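Local coordinates for protein extracellular invertase (Aspergillus kawachii, PDB 5XH8) that probably cleaves the fructosyl bond of sucrose as a family 32 beta-fructofuranosidase, with high transfructosylation activity of the kind that builds fructooligosaccharides such as 1-kestose, at residues 9-14 and 505-510; 445-450 and 590-595; 452-457 and 478-483; 485-490 and 563-568; 543-548 and 552-557. All coordinates share one frame; numbering follows the deposited sequence.

Interaction 1 (9-14 and 505-510); sequences VAPPNL and TSAAAR
Pro-11 and Leu-14 lie against Ala-507 and Ala-508, and through them the irregular N-terminal arm of the chain packs onto a loop of the C-terminal beta-sandwich of this family 32 enzyme. The contact between the two segments is apolar, with no hydrogen bond across it. Leu-14 makes the tighter half: its CD1 branch meets the methyl group of Ala-508, CD1 to CB 3.6 Å. CG of Leu-14 stands opposite the carbonyl carbon (chi1 -58°), and the extended second torsion carries CD1 forward to that methyl. Pro-11 contributes its ring tip. CG rests 3.9 Å from the carbonyl oxygen of Ala-507, while CB of Ala-507 is farther off, at 4.5 Å from the same CG. Pro-11 thus meets mainly backbone, Leu-14 a methyl.

Polar bonds come in just beyond these atoms. Thr-511 OG1 pairs with Pro-12 O and Thr-512 OG1 with Leu-14 N, and farther back along the arm Val-9 O is held by Trp-568 NE1. Leu-14 is also packed against the side chains of Trp-26 and Trp-568.

Within 505-510 the backbone from Ala-507 to Arg-510 has helical angles without regular helical bonding. Ala-509 N makes weak hydrogen bonds with both OG and O of Ser-506. Arg-510 folds back along this turn, its NH2 bonded to His-484 O, and its guanidinium plane lies over the start of the turn, with Ala-507 CA 3.6 Å above that plane and over its centre.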
# COMPACT_ATOMS: atom_id res chain seq x y z
N VAL A 9 49.01 9.77 -28.31
CA VAL A 9 48.46 9.55 -29.64
C VAL A 9 47.01 9.99 -29.65
O VAL A 9 46.29 9.92 -28.62
CB VAL A 9 48.60 8.07 -30.04
CG1 VAL A 9 47.94 7.78 -31.38
CG2 VAL A 9 50.08 7.69 -30.12
N ALA A 10 46.57 10.47 -30.81
CA ALA A 10 45.22 10.96 -31.00
C ALA A 10 44.17 9.89 -30.63
O ALA A 10 44.43 8.68 -30.80
CB ALA A 10 45.01 11.43 -32.43
N PRO A 11 42.99 10.33 -30.13
CA PRO A 11 41.93 9.38 -29.77
C PRO A 11 41.16 8.86 -30.99
O PRO A 11 41.01 9.60 -31.96
CB PRO A 11 40.97 10.23 -28.92
CG PRO A 11 41.18 11.62 -29.40
CD PRO A 11 42.63 11.72 -29.79
N PRO A 12 40.64 7.62 -30.91
CA PRO A 12 39.66 7.17 -31.87
C PRO A 12 38.28 7.74 -31.54
O PRO A 12 38.14 8.61 -30.65
CB PRO A 12 39.65 5.66 -31.68
CG PRO A 12 39.87 5.49 -30.21
CD PRO A 12 40.86 6.59 -29.86
N ASN A 13 37.28 7.27 -32.28
CA ASN A 13 35.91 7.31 -31.80
C ASN A 13 35.92 6.36 -30.62
O ASN A 13 36.08 5.15 -30.79
CB ASN A 13 34.93 6.83 -32.87
CG ASN A 13 33.46 6.83 -32.39
OD1 ASN A 13 33.15 6.89 -31.19
ND2 ASN A 13 32.56 6.75 -33.33
N LEU A 14 35.80 6.91 -29.41
CA LEU A 14 35.94 6.07 -28.19
C LEU A 14 34.93 4.92 -28.09
O LEU A 14 35.23 3.91 -27.48
CB LEU A 14 35.90 6.92 -26.92
CG LEU A 14 36.98 8.00 -26.86
CD1 LEU A 14 36.77 8.84 -25.62
CD2 LEU A 14 38.36 7.38 -26.86
N THR A 505 38.22 21.72 -24.20
CA THR A 505 38.68 20.86 -23.09
C THR A 505 39.11 19.49 -23.56
O THR A 505 40.14 18.98 -23.13
CB THR A 505 37.57 20.70 -22.00
OG1 THR A 505 37.36 21.93 -21.32
CG2 THR A 505 37.93 19.63 -20.96
N SER A 506 38.31 18.89 -24.45
CA SER A 506 38.44 17.48 -24.82
C SER A 506 38.60 17.22 -26.31
O SER A 506 37.66 17.40 -27.07
CB SER A 506 37.23 16.69 -24.34
OG SER A 506 37.44 15.32 -24.57
N ALA A 507 39.78 16.74 -26.71
CA ALA A 507 40.01 16.25 -28.08
C ALA A 507 39.14 15.03 -28.41
O ALA A 507 38.84 14.79 -29.58
CB ALA A 507 41.48 15.93 -28.30
N ALA A 508 38.74 14.27 -27.39
CA ALA A 508 37.79 13.16 -27.58
C ALA A 508 36.39 13.61 -27.98
O ALA A 508 35.69 12.90 -28.71
CB ALA A 508 37.73 12.28 -26.35
N ALA A 509 35.97 14.79 -27.53
CA ALA A 509 34.67 15.37 -27.94
C ALA A 509 34.54 15.63 -29.44
O ALA A 509 33.43 15.76 -29.95
CB ALA A 509 34.40 16.66 -27.18
N ARG A 510 35.67 15.71 -30.14
CA ARG A 510 35.71 15.91 -31.59
C ARG A 510 35.55 14.61 -32.35
O ARG A 510 35.18 14.64 -33.50
CB ARG A 510 37.05 16.59 -32.00
CG ARG A 510 37.30 17.93 -31.31
CD ARG A 510 38.74 18.45 -31.37
NE ARG A 510 38.97 19.34 -30.23
CZ ARG A 510 40.15 19.63 -29.67
NH1 ARG A 510 41.29 19.14 -30.13
NH2 ARG A 510 40.18 20.43 -28.60

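Interaction 2 (445-450 and 590-595); sequences VPFKRS and VTVSEG
The ring of Phe-447 presents its edge to two valines of the other segment, Val-590 CG1 and Val-592 CG2 both lying near the ring plane. Val-590 is the closer, its CG1 standing 3.7 Å from Phe-447 CZ; Val-592 CG2 comes to 4.3 Å from Phe-447 CE2. Arg-449 O also lies at the ring's edge, in plane, and the ring of Phe-577 meets Phe-447 with the planes about 40° apart. With chi1 of Val-590 at -178°, CG1 stands opposite the backbone N and reaches the ring rim, the two side chains crossing at roughly a right angle.

These apolar groups sit between the two sheets of the C-terminal beta-sandwich: Phe-447 follows strand 444-446 at the border of one sheet, whereas the valines point inward from strand 585-594 of the other.

Toward the surface the contact turns polar and passes through a water. That water accepts from Arg-449 NE at 3.0 Å, in the plane of the guanidinium, and donates to Ser-450 O at 2.9 Å. Its bond to Glu-594 OE1 is weak, at 3.4 Å. The opposite charges of Arg-449 and Glu-594 are not in direct contact, NH2 and OE1 being 4.8 Å apart, and Glu-594 OE2 bonds instead to Ser-452 OG.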
# COMPACT_ATOMS: atom_id res chain seq x y z
N VAL A 445 49.28 33.75 -19.91
CA VAL A 445 50.65 33.81 -19.46
C VAL A 445 51.00 32.49 -18.76
O VAL A 445 50.57 32.28 -17.62
CB VAL A 445 50.84 34.99 -18.47
CG1 VAL A 445 52.29 35.05 -17.97
CG2 VAL A 445 50.40 36.29 -19.11
N PRO A 446 51.79 31.61 -19.42
CA PRO A 446 52.14 30.33 -18.80
C PRO A 446 52.73 30.45 -17.41
O PRO A 446 53.47 31.39 -17.14
CB PRO A 446 53.19 29.75 -19.77
CG PRO A 446 52.82 30.34 -21.10
CD PRO A 446 52.33 31.73 -20.79
N PHE A 447 52.39 29.52 -16.52
CA PHE A 447 53.06 29.42 -15.23
C PHE A 447 54.50 28.99 -15.48
O PHE A 447 54.77 28.27 -16.43
CB PHE A 447 52.37 28.38 -14.31
CG PHE A 447 51.18 28.90 -13.52
CD1 PHE A 447 50.40 29.97 -13.96
CD2 PHE A 447 50.80 28.27 -12.33
CE1 PHE A 447 49.31 30.43 -13.22
CE2 PHE A 447 49.71 28.72 -11.59
CZ PHE A 447 48.97 29.80 -12.03
N LYS A 448 55.42 29.43 -14.62
CA LYS A 448 56.79 28.96 -14.68
C LYS A 448 56.86 27.46 -14.44
O LYS A 448 57.67 26.76 -15.06
CB LYS A 448 57.67 29.68 -13.65
CG LYS A 448 59.16 29.51 -13.92
CD LYS A 448 60.00 29.94 -12.73
CE LYS A 448 61.48 29.69 -13.00
NZ LYS A 448 62.24 29.71 -11.71
N ARG A 449 56.01 26.98 -13.53
CA ARG A 449 55.89 25.54 -13.28
C ARG A 449 54.40 25.12 -13.25
O ARG A 449 53.55 25.81 -12.70
CB ARG A 449 56.56 25.20 -11.97
CG ARG A 449 56.68 23.72 -11.72
CD ARG A 449 57.13 23.50 -10.31
NE ARG A 449 56.96 22.11 -9.91
CZ ARG A 449 57.30 21.64 -8.72
NH1 ARG A 449 57.83 22.44 -7.79
NH2 ARG A 449 57.11 20.35 -8.43
N SER A 450 54.11 23.98 -13.86
CA SER A 450 52.76 23.45 -13.90
C SER A 450 52.84 22.06 -13.30
O SER A 450 53.94 21.46 -13.27
CB SER A 450 52.25 23.37 -15.33
OG SER A 450 51.81 24.62 -15.79
N VAL A 590 50.04 32.13 -6.21
CA VAL A 590 49.15 31.03 -6.53
C VAL A 590 49.79 29.80 -5.93
O VAL A 590 50.99 29.58 -6.16
CB VAL A 590 49.03 30.89 -8.06
CG1 VAL A 590 48.06 29.79 -8.44
CG2 VAL A 590 48.62 32.22 -8.68
N THR A 591 49.04 29.00 -5.17
CA THR A 591 49.56 27.73 -4.65
C THR A 591 49.00 26.55 -5.45
O THR A 591 47.80 26.50 -5.76
CB THR A 591 49.22 27.57 -3.16
OG1 THR A 591 49.74 28.70 -2.45
CG2 THR A 591 49.83 26.30 -2.58
N VAL A 592 49.88 25.62 -5.80
CA VAL A 592 49.50 24.41 -6.53
C VAL A 592 49.97 23.26 -5.67
O VAL A 592 51.15 23.20 -5.32
CB VAL A 592 50.14 24.30 -7.93
CG1 VAL A 592 49.78 22.96 -8.58
CG2 VAL A 592 49.71 25.46 -8.82
N SER A 593 49.04 22.37 -5.32
CA SER A 593 49.37 21.16 -4.59
C SER A 593 48.98 19.99 -5.49
O SER A 593 47.84 19.93 -5.98
CB SER A 593 48.63 21.14 -3.25
OG SER A 593 48.81 19.88 -2.62
N GLU A 594 49.92 19.08 -5.69
CA GLU A 594 49.82 18.06 -6.73
C GLU A 594 49.74 16.66 -6.16
O GLU A 594 50.43 16.36 -5.20
CB GLU A 594 51.05 18.16 -7.65
CG GLU A 594 50.90 17.43 -8.97
CD GLU A 594 52.14 17.54 -9.85
OE1 GLU A 594 52.87 18.56 -9.76
OE2 GLU A 594 52.36 16.61 -10.65
N GLY A 595 48.91 15.81 -6.75
CA GLY A 595 48.80 14.42 -6.32
C GLY A 595 47.50 14.04 -5.61
O GLY A 595 47.04 12.91 -5.75
O HOH W 1 55.49 19.93 -11.34

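Interaction 3 (452-457 and 478-483); sequences SEKFFV and QILSSE
At one end of the C-terminal beta-sandwich, Phe-456 at the start of strand 455-463 and Lys-454 in the loop just before it close over Ile-479 and Leu-480 of the other sheet, an apolar seam without hydrogen bonds between the two segments. Leu-480 is the shared partner. Its CD2 branch meets the methylene chain of Lys-454 at a slant, 3.8 Å from Lys-454 CG, with CB and CD of the same lysine each 4.1 Å from that methyl. CD2 also comes to the rim of the Phe-456 ring, 4.4 Å from CE2. Ile-479 approaches the next part of that rim, its CB 4.4 Å from Phe-456 CZ; both atoms lie near the ring plane, at its edge. The first torsion of Phe-456, 61°, swings the ring between the sheets.

Leu-480 and Ser-481 together face Asn-574 on the neighbouring strand, a G1 beta bulge. Leu-480 has the positive phi (50°) of such a bulge, and here the chain turns a corner; with CG opposite the carbonyl carbon (chi1 -60°), the end of the leucine comes nearer Lys-454 than its CB does. Ser-481 OG donates back to Gln-478 OE1 at 3.1 Å, meeting the carbonyl from above its plane and not along a lone pair.

While the methylenes of Lys-454 pack on Leu-480, the extended chain carries NZ onward to hydrogen bonds with Ser-567 OG and Tyr-569 O, and to O1 of a glycerol that probably comes from the crystallisation liquor. Val-546 and Ile-575 add further apolar cover to both Phe-456 and Ile-479.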
# COMPACT_ATOMS: atom_id res chain seq x y z
N SER A 452 52.55 18.11 -13.28
CA SER A 452 52.81 17.12 -14.29
C SER A 452 51.72 16.04 -14.33
O SER A 452 51.85 15.10 -15.11
CB SER A 452 54.15 16.46 -14.03
OG SER A 452 54.11 15.82 -12.77
N GLU A 453 50.68 16.14 -13.49
CA GLU A 453 49.53 15.24 -13.64
C GLU A 453 48.22 15.96 -13.39
O GLU A 453 48.20 17.08 -12.89
CB GLU A 453 49.67 13.98 -12.77
CG GLU A 453 49.67 14.25 -11.27
CD GLU A 453 49.66 12.97 -10.43
OE1 GLU A 453 49.49 11.85 -10.97
OE2 GLU A 453 49.81 13.11 -9.21
N LYS A 454 47.12 15.29 -13.74
CA LYS A 454 45.80 15.90 -13.72
C LYS A 454 45.08 15.71 -12.35
O LYS A 454 43.87 15.46 -12.29
CB LYS A 454 44.98 15.33 -14.87
CG LYS A 454 45.61 15.51 -16.25
CD LYS A 454 44.72 14.98 -17.36
CE LYS A 454 45.44 15.08 -18.71
NZ LYS A 454 44.62 14.51 -19.81
N PHE A 455 45.83 15.86 -11.26
CA PHE A 455 45.36 15.66 -9.90
C PHE A 455 46.01 16.78 -9.09
O PHE A 455 47.19 16.69 -8.76
CB PHE A 455 45.76 14.28 -9.37
CG PHE A 455 45.23 13.12 -10.19
CD1 PHE A 455 45.97 12.61 -11.27
CD2 PHE A 455 44.02 12.52 -9.88
CE1 PHE A 455 45.49 11.54 -12.02
CE2 PHE A 455 43.55 11.45 -10.61
CZ PHE A 455 44.28 10.95 -11.69
N PHE A 456 45.30 17.87 -8.88
CA PHE A 456 45.87 19.00 -8.16
C PHE A 456 44.82 19.90 -7.56
O PHE A 456 43.67 19.90 -8.00
CB PHE A 456 46.77 19.87 -9.09
CG PHE A 456 46.05 20.47 -10.28
CD1 PHE A 456 45.48 21.73 -10.20
CD2 PHE A 456 45.98 19.79 -11.48
CE1 PHE A 456 44.82 22.28 -11.28
CE2 PHE A 456 45.31 20.32 -12.57
CZ PHE A 456 44.73 21.58 -12.48
N VAL A 457 45.25 20.70 -6.58
CA VAL A 457 44.49 21.84 -6.08
C VAL A 457 45.23 23.11 -6.46
O VAL A 457 46.45 23.17 -6.29
CB VAL A 457 44.37 21.85 -4.53
CG1 VAL A 457 43.52 23.04 -4.08
CG2 VAL A 457 43.80 20.53 -4.02
N GLN A 478 43.77 29.26 -17.12
CA GLN A 478 43.64 28.27 -18.14
C GLN A 478 44.32 27.03 -17.58
O GLN A 478 45.45 27.10 -17.11
CB GLN A 478 44.31 28.74 -19.43
CG GLN A 478 43.93 27.93 -20.63
CD GLN A 478 44.66 28.36 -21.89
OE1 GLN A 478 45.83 28.04 -22.10
NE2 GLN A 478 43.96 29.07 -22.75
N ILE A 479 43.63 25.89 -17.59
CA ILE A 479 44.14 24.66 -16.99
C ILE A 479 44.03 23.51 -17.97
O ILE A 479 43.35 23.63 -18.98
CB ILE A 479 43.41 24.29 -15.67
CG1 ILE A 479 41.91 24.04 -15.92
CG2 ILE A 479 43.61 25.40 -14.64
CD1 ILE A 479 41.16 23.52 -14.70
N LEU A 480 44.67 22.40 -17.63
CA LEU A 480 44.62 21.19 -18.45
C LEU A 480 44.93 21.51 -19.94
O LEU A 480 44.20 21.12 -20.85
CB LEU A 480 43.24 20.50 -18.29
CG LEU A 480 42.88 20.05 -16.86
CD1 LEU A 480 41.38 19.72 -16.74
CD2 LEU A 480 43.75 18.87 -16.45
N SER A 481 46.03 22.25 -20.13
CA SER A 481 46.41 22.83 -21.43
C SER A 481 47.56 22.12 -22.08
O SER A 481 48.51 21.69 -21.42
CB SER A 481 46.85 24.28 -21.28
OG SER A 481 45.73 25.08 -21.03
N SER A 482 47.45 22.01 -23.39
CA SER A 482 48.54 21.57 -24.26
C SER A 482 48.22 22.19 -25.63
O SER A 482 47.30 23.03 -25.73
CB SER A 482 48.58 20.04 -24.32
OG SER A 482 47.39 19.52 -24.88
N GLU A 483 48.92 21.79 -26.68
CA GLU A 483 48.65 22.37 -27.99
C GLU A 483 47.24 21.99 -28.50
O GLU A 483 46.62 22.77 -29.22
CB GLU A 483 49.73 22.00 -29.02
CG GLU A 483 49.51 20.73 -29.82
CD GLU A 483 50.41 20.63 -31.07
OE1 GLU A 483 50.09 21.26 -32.11
OE2 GLU A 483 51.42 19.91 -31.00

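Interaction 4 (485-490 and 563-568); sequences ESTTVY and TWVRSW
Glu-485 extends its side chain across the backbone at Ser-567 and Trp-568, and its carboxylate overlaps the peptide that joins them. OE2 accepts the amide hydrogen of Trp-568 N at 2.8 Å; the bond is nearly straight (171°) and arrives on the syn side, 15° out of the carboxylate plane. The same oxygen lies 3.4 Å from Trp-568 CB, and OE1 is 3.8 Å from the CB of Ser-567. The indole itself leads away, its plane steeply inclined to the carboxylate.

Farther along, the contact is apolar. Thr-487 CG2 meets Val-565 CG1 at 4.1 Å, the two side chains crossing at about a right angle. With CG2 opposite its backbone N (chi1 -61°), Thr-487 offers its methyl to the valine, while its OG1 goes to Thr-505 OG1.

The two segments run almost antiparallel here, yet belong to different layers: 485-490 runs into and along strand 487-492 of one sheet of the beta-sandwich, and 563-568 leaves strand 559-564 of the other. An inverse gamma turn centred on Arg-566 bends 563-568 after that strand, with a weak 3.1 Å bond from Ser-567 N to Val-565 O. Arg-566 folds back over Trp-564, NH1 lying 3.5 Å above the ring plane toward its rim.

The buried carboxylate has further donors: OE2 bonds to Ala-507 N, and OE1 to Ser-572 OG and Tyr-569 N. Four hydrogen bonds thus grip Glu-485 and fix its rotation, which would probably favour the ionised form despite burial.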
# COMPACT_ATOMS: atom_id res chain seq x y z
N GLU A 485 44.44 20.96 -26.44
CA GLU A 485 43.34 21.10 -25.46
C GLU A 485 43.61 22.21 -24.46
O GLU A 485 44.77 22.55 -24.20
CB GLU A 485 43.14 19.80 -24.66
CG GLU A 485 42.82 18.57 -25.49
CD GLU A 485 42.89 17.26 -24.71
OE1 GLU A 485 43.90 16.99 -24.02
OE2 GLU A 485 41.95 16.45 -24.83
N SER A 486 42.54 22.75 -23.90
CA SER A 486 42.62 23.69 -22.79
C SER A 486 41.24 23.87 -22.15
O SER A 486 40.21 23.77 -22.81
CB SER A 486 43.13 25.07 -23.26
OG SER A 486 42.24 25.62 -24.22
N THR A 487 41.25 24.22 -20.88
CA THR A 487 40.03 24.58 -20.18
C THR A 487 40.24 25.92 -19.50
O THR A 487 41.28 26.11 -18.87
CB THR A 487 39.69 23.51 -19.13
OG1 THR A 487 39.50 22.26 -19.79
CG2 THR A 487 38.45 23.90 -18.36
N THR A 488 39.27 26.82 -19.59
CA THR A 488 39.41 28.14 -18.99
C THR A 488 38.32 28.38 -17.97
O THR A 488 37.14 28.17 -18.24
CB THR A 488 39.42 29.25 -20.06
OG1 THR A 488 40.36 28.89 -21.06
CG2 THR A 488 39.86 30.56 -19.48
N VAL A 489 38.75 28.79 -16.78
CA VAL A 489 37.87 29.08 -15.66
C VAL A 489 38.10 30.54 -15.33
O VAL A 489 39.23 30.91 -14.98
CB VAL A 489 38.24 28.22 -14.41
CG1 VAL A 489 37.38 28.62 -13.22
CG2 VAL A 489 38.10 26.74 -14.71
N TYR A 490 37.06 31.36 -15.37
CA TYR A 490 37.25 32.79 -15.15
C TYR A 490 36.08 33.50 -14.48
O TYR A 490 34.95 33.02 -14.56
CB TYR A 490 37.59 33.47 -16.47
CG TYR A 490 36.52 33.38 -17.55
CD1 TYR A 490 36.50 32.33 -18.46
CD2 TYR A 490 35.58 34.39 -17.69
CE1 TYR A 490 35.56 32.28 -19.47
CE2 TYR A 490 34.63 34.34 -18.70
CZ TYR A 490 34.62 33.28 -19.58
OH TYR A 490 33.67 33.24 -20.56
N THR A 563 31.91 20.23 -12.54
CA THR A 563 31.66 19.76 -13.88
C THR A 563 32.66 18.69 -14.29
O THR A 563 33.55 18.34 -13.50
CB THR A 563 31.66 20.93 -14.89
OG1 THR A 563 31.24 20.46 -16.19
CG2 THR A 563 33.07 21.57 -14.99
N TRP A 564 32.49 18.17 -15.51
CA TRP A 564 33.38 17.17 -16.10
C TRP A 564 34.38 17.85 -17.05
O TRP A 564 33.98 18.61 -17.94
CB TRP A 564 32.57 16.13 -16.88
CG TRP A 564 31.68 15.31 -16.01
CD1 TRP A 564 30.33 15.43 -15.88
CD2 TRP A 564 32.08 14.27 -15.12
NE1 TRP A 564 29.86 14.53 -14.95
CE2 TRP A 564 30.91 13.79 -14.48
CE3 TRP A 564 33.30 13.66 -14.82
CZ2 TRP A 564 30.94 12.76 -13.53
CZ3 TRP A 564 33.34 12.63 -13.86
CH2 TRP A 564 32.15 12.19 -13.23
N VAL A 565 35.67 17.58 -16.84
CA VAL A 565 36.73 18.08 -17.72
C VAL A 565 37.50 16.90 -18.31
O VAL A 565 38.50 16.47 -17.78
CB VAL A 565 37.63 19.13 -17.03
CG1 VAL A 565 36.88 20.44 -16.92
CG2 VAL A 565 38.13 18.69 -15.66
N ARG A 566 36.98 16.38 -19.41
CA ARG A 566 37.44 15.10 -19.91
C ARG A 566 38.56 15.27 -20.97
O ARG A 566 38.40 14.90 -22.13
CB ARG A 566 36.22 14.28 -20.39
CG ARG A 566 35.38 13.79 -19.19
CD ARG A 566 34.37 12.65 -19.45
NE ARG A 566 33.10 13.24 -19.67
CZ ARG A 566 31.96 13.10 -19.00
NH1 ARG A 566 31.73 12.23 -18.01
NH2 ARG A 566 30.98 13.86 -19.43
N SER A 567 39.70 15.81 -20.53
CA SER A 567 40.87 15.96 -21.41
C SER A 567 41.47 14.59 -21.71
O SER A 567 41.49 13.69 -20.85
CB SER A 567 41.91 16.92 -20.80
OG SER A 567 42.66 16.30 -19.77
N TRP A 568 41.93 14.43 -22.95
CA TRP A 568 42.52 13.20 -23.45
C TRP A 568 44.05 13.08 -23.28
O TRP A 568 44.52 12.05 -22.79
CB TRP A 568 42.17 13.03 -24.94
CG TRP A 568 42.79 11.82 -25.53
CD1 TRP A 568 43.93 11.76 -26.28
CD2 TRP A 568 42.34 10.46 -25.39
NE1 TRP A 568 44.21 10.46 -26.61
CE2 TRP A 568 43.26 9.64 -26.08
CE3 TRP A 568 41.25 9.87 -24.74
CZ2 TRP A 568 43.11 8.26 -26.16
CZ3 TRP A 568 41.11 8.48 -24.81
CH2 TRP A 568 42.03 7.70 -25.51

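Interaction 5 (543-548 and 552-557); sequences TLVVDN and EVYANG
Tyr-554 and Val-545 are brought over the same face by their first torsions: the tyrosine CG lies opposite its carbonyl carbon (chi1 -62°), and the valine, with CG1 opposite its backbone N (chi1 -175°), has CG2 opposite its carbonyl carbon, so that Val-545 CG2 comes to 4.4 Å from Tyr-554 CE1, oblique to the ring. They belong to a beta hairpin, strands 534-547 and 550-555, in one sheet of the C-terminal beta-sandwich.

Two hydrogen-bonded antiparallel pairs join the strands. Thr-543 N reaches Tyr-554 O and Tyr-554 N reaches Thr-543 O, both at 2.8 Å; the Val-545 with Glu-552 pair follows, with Val-545 N to Glu-552 O at 2.9 Å and Glu-552 N to Val-545 O at 3.0 Å. Between them lies the non-hydrogen-bonded pair Leu-544 and Val-553, whose side chains emerge on the other face, CD1 of the leucine 4.3 Å from CG1 of the valine.

The face bearing Tyr-554 and Glu-552 turns to strand 366-385 of the propeller. Glu-552 forms a salt bridge with Arg-374 and hydrogen bonds with His-31 NE2 and Leu-372 N, while Tyr-554 OH pairs with Arg-374 NE and only weakly with Glu-552 OE1. The bonds to Arg-374 and Leu-372 thus cross from the sandwich to the propeller. Beside the Thr-543 with Tyr-554 pair, a water lies 2.7 Å from Thr-543 OG1 and donates a weak bond of 3.4 Å to Tyr-554 O.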
# COMPACT_ATOMS: atom_id res chain seq x y z
N THR A 543 39.41 28.48 -5.17
CA THR A 543 40.04 27.15 -5.13
C THR A 543 39.52 26.26 -6.27
O THR A 543 38.31 26.16 -6.49
CB THR A 543 39.78 26.46 -3.79
OG1 THR A 543 40.16 27.32 -2.71
CG2 THR A 543 40.54 25.15 -3.69
N LEU A 544 40.44 25.64 -7.01
CA LEU A 544 40.13 24.68 -8.07
C LEU A 544 40.66 23.34 -7.60
O LEU A 544 41.83 23.24 -7.24
CB LEU A 544 40.79 25.06 -9.40
CG LEU A 544 40.18 26.15 -10.28
CD1 LEU A 544 39.74 27.37 -9.50
CD2 LEU A 544 41.19 26.57 -11.34
N VAL A 545 39.81 22.32 -7.60
CA VAL A 545 40.24 20.95 -7.32
C VAL A 545 39.98 20.16 -8.59
O VAL A 545 38.82 20.03 -9.02
CB VAL A 545 39.47 20.31 -6.15
CG1 VAL A 545 40.06 18.93 -5.81
CG2 VAL A 545 39.46 21.23 -4.94
N VAL A 546 41.05 19.64 -9.18
CA VAL A 546 40.96 18.84 -10.38
C VAL A 546 41.36 17.43 -10.00
O VAL A 546 42.50 17.18 -9.62
CB VAL A 546 41.87 19.41 -11.49
CG1 VAL A 546 41.93 18.48 -12.70
CG2 VAL A 546 41.37 20.78 -11.90
N ASP A 547 40.41 16.50 -10.11
CA ASP A 547 40.65 15.10 -9.80
C ASP A 547 40.37 14.29 -11.06
O ASP A 547 39.28 13.70 -11.26
CB ASP A 547 39.78 14.68 -8.60
CG ASP A 547 40.11 13.33 -8.08
OD1 ASP A 547 41.01 12.64 -8.62
OD2 ASP A 547 39.45 12.93 -7.09
N ASN A 548 41.39 14.29 -11.93
CA ASN A 548 41.35 13.70 -13.26
C ASN A 548 40.34 14.42 -14.17
O ASN A 548 40.72 15.39 -14.83
CB ASN A 548 41.19 12.17 -13.21
CG ASN A 548 41.93 11.47 -14.35
OD1 ASN A 548 42.47 12.11 -15.24
ND2 ASN A 548 41.94 10.15 -14.32
N GLU A 552 35.99 20.77 -9.43
CA GLU A 552 35.20 21.52 -8.47
C GLU A 552 35.84 22.90 -8.27
O GLU A 552 37.02 23.02 -7.94
CB GLU A 552 35.09 20.76 -7.15
CG GLU A 552 34.38 19.41 -7.30
CD GLU A 552 34.06 18.72 -5.98
OE1 GLU A 552 33.71 19.41 -5.00
OE2 GLU A 552 34.11 17.47 -5.92
N VAL A 553 35.02 23.93 -8.47
CA VAL A 553 35.42 25.31 -8.31
C VAL A 553 34.72 25.89 -7.08
O VAL A 553 33.49 25.96 -7.06
CB VAL A 553 35.02 26.13 -9.56
CG1 VAL A 553 35.47 27.59 -9.41
CG2 VAL A 553 35.62 25.49 -10.81
N TYR A 554 35.50 26.27 -6.08
CA TYR A 554 35.03 26.96 -4.89
C TYR A 554 35.47 28.43 -4.87
O TYR A 554 36.59 28.77 -5.33
CB TYR A 554 35.56 26.27 -3.64
CG TYR A 554 35.12 24.82 -3.45
CD1 TYR A 554 35.79 23.77 -4.08
CD2 TYR A 554 34.05 24.51 -2.62
CE1 TYR A 554 35.39 22.44 -3.91
CE2 TYR A 554 33.65 23.18 -2.41
CZ TYR A 554 34.30 22.15 -3.06
OH TYR A 554 33.89 20.86 -2.84
N ALA A 555 34.62 29.29 -4.29
CA ALA A 555 34.96 30.72 -4.08
C ALA A 555 34.40 31.26 -2.77
O ALA A 555 33.20 31.09 -2.47
CB ALA A 555 34.51 31.57 -5.25
N ASN A 556 35.29 31.85 -1.97
CA ASN A 556 34.92 32.75 -0.88
C ASN A 556 34.10 32.05 0.20
O ASN A 556 33.31 32.69 0.91
CB ASN A 556 34.18 33.97 -1.44
CG ASN A 556 35.11 34.89 -2.24
OD1 ASN A 556 35.36 36.03 -1.84
ND2 ASN A 556 35.61 34.42 -3.38
N GLY A 557 34.29 30.72 0.33
CA GLY A 557 33.55 29.89 1.27
C GLY A 557 32.04 29.89 1.13
O GLY A 557 31.35 29.51 2.08
O HOH W 2 38.09 29.01 -2.32

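Overall arrangement
From the N terminus, interaction 1 closes the longest loop, bringing the arm at 9-14 to the sandwich loop at 505-510. Interaction 2 opens inside that loop at 445-450 and closes beyond it at 590-595, so the two cross. Interaction 3 nests within both. Interaction 4 follows it, crosses interaction 1 and lies inside interaction 2; the hairpin of interaction 5 is nested within interaction 4. Interactions 2, 3 and 4 bring the two sheets of the sandwich together, whereas interaction 5 joins neighbouring strands of one sheet. Interaction 3 touches interactions 2, 4 and 5, its centre about 9 Å from those of interactions 2 and 4.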